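Local coordinates for putative type VI secretion protein (Escherichia coli, PDB 6SK0) that forms the trimeric VgrG spike of the type VI secretion system, a spike that loads and inhibits a phospholipase effector, at the interface of chains A and B. Residues are numbered along the deposited sequence; one frame, centred on the assembly and turned at random. Chains: chain A/B, Putative type VI secretion protein.

The interface of chains A and B. Residues chain A 529-530, 543-544; chain B 519, 525-526, 546.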
loop_
_atom_site.group_PDB
_atom_site.type_symbol
_atom_site.label_atom_id
_atom_site.label_comp_id
_atom_site.label_asym_id
_atom_site.label_seq_id
_atom_site.Cartn_x
_atom_site.Cartn_y
_atom_site.Cartn_z
ATOM N N LEU A 529 30.962 11.736 -6.128
ATOM C CA LEU A 529 30.268 13.011 -6.087
ATOM C C LEU A 529 30.551 13.798 -7.353
ATOM O O LEU A 529 31.710 13.962 -7.737
ATOM C CB LEU A 529 30.685 13.825 -4.865
ATOM C CG LEU A 529 30.567 13.154 -3.501
ATOM C CD1 LEU A 529 30.986 14.122 -2.416
ATOM C CD2 LEU A 529 29.152 12.650 -3.263
ATOM N N GLY A 530 29.499 14.278 -7.992
ATOM C CA GLY A 530 29.645 15.221 -9.086
ATOM C C GLY A 530 29.634 14.544 -10.436
ATOM O O GLY A 530 28.729 13.780 -10.743
ATOM N N GLY A 543 25.899 13.445 -10.119
ATOM C CA GLY A 543 25.343 13.565 -8.790
ATOM C C GLY A 543 26.163 12.781 -7.787
ATOM O O GLY A 543 27.396 12.745 -7.863
ATOM N N ALA A 544 25.470 12.152 -6.850
ATOM C CA ALA A 544 26.098 11.437 -5.755
ATOM C C ALA A 544 25.752 9.965 -5.874
ATOM O O ALA A 544 24.575 9.602 -5.957
ATOM C CB ALA A 544 25.652 11.997 -4.407
ATOM N N THR B 519 31.902 18.989 -4.047
ATOM C CA THR B 519 32.286 19.367 -5.393
ATOM C C THR B 519 31.284 20.381 -5.923
ATOM O O THR B 519 30.118 20.393 -5.522
ATOM C CB THR B 519 32.368 18.143 -6.326
ATOM O OG1 THR B 519 32.782 18.557 -7.628
ATOM C CG2 THR B 519 31.034 17.438 -6.436
ATOM N N THR B 525 27.300 19.233 -5.058
ATOM C CA THR B 525 27.193 17.825 -4.702
ATOM C C THR B 525 28.100 17.570 -3.510
ATOM O O THR B 525 29.321 17.709 -3.609
ATOM C CB THR B 525 27.548 16.927 -5.880
ATOM O OG1 THR B 525 26.683 17.228 -6.975
ATOM C CG2 THR B 525 27.378 15.474 -5.510
ATOM N N GLN B 526 27.504 17.231 -2.375
ATOM C CA GLN B 526 28.225 17.243 -1.116
ATOM C C GLN B 526 27.849 16.051 -0.261
ATOM O O GLN B 526 26.738 15.524 -0.332
ATOM C CB GLN B 526 27.952 18.511 -0.304
ATOM C CG GLN B 526 28.051 19.790 -1.069
ATOM C CD GLN B 526 27.803 20.991 -0.201
ATOM O OE1 GLN B 526 26.976 20.954 0.701
ATOM N NE2 GLN B 526 28.521 22.066 -0.468
ATOM N N LEU B 546 23.739 13.806 2.237
ATOM C CA LEU B 546 24.200 13.552 0.885
ATOM C C LEU B 546 23.268 14.307 -0.046
ATOM O O LEU B 546 22.074 14.005 -0.115
ATOM C CB LEU B 546 24.209 12.060 0.583
ATOM C CG LEU B 546 24.845 11.685 -0.747
ATOM C CD1 LEU B 546 26.303 12.119 -0.780
ATOM C CD2 LEU B 546 24.707 10.199 -0.976
#
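The methyl CG2 of B:Thr525 points into chain A where chain A's strand 525-529 gives way to A:Gly530 and where A:Gly543 leads into chain A's strand 544-548. It comes to 3.5 Å from the amide N of A:Gly530 and 3.6 Å from the carbonyl O of A:Gly543, so it packs against two stretches of main chain at once. Glycine suits both positions: without a side chain the backbone can be approached closely, and both residues take positive phi angles, which glycine adopts easily. On B:Thr525, CG2 lies anti to the backbone N (chi1 -58° for OG1), which sends the methyl rather than the hydroxyl deepest into chain A. Threonine's beta branch suits a strand and pairs a small methyl for packing with a hydroxyl.

Beyond these backbone atoms the methyl is flanked by aliphatic carbons. CB of A:Leu529 lies 3.8 Å from B:Thr525 CG2, the two side chains passing at a slant. Leucine suits the place because its branched end spreads the contact: CD1 faces the carbonyl O of B:Thr525, at 4.1 Å, while CD2 reaches CD1 of B:Leu546 at 3.8 Å. In B:Leu546, CG anti to N (chi1 -173°) comes up to chain A and the turn about CB-CG (chi2 61°) puts CD1 in front, where it also meets CB of A:Ala544 at 3.7 Å. The short side chain of A:Ala544 lets B:Leu546 come close to chain A's strand 544-548.

Towards B:Thr519 the contact is thinner. Its CG2 touches CA of A:Gly530 at 3.7 Å, whereas OG1 turns away from chain A. The long polar side chain of B:Gln526 heads away from chain A, suiting a face compatible with solvent, and mainly its backbone faces A:Leu529.

The patch hides 99 Å². Its closely fitted methyls join neighbouring chains of the intertwined trimeric beta-helix (beta-prism) of the VgrG spike, presumably helping to keep it rigid enough to puncture a target membrane.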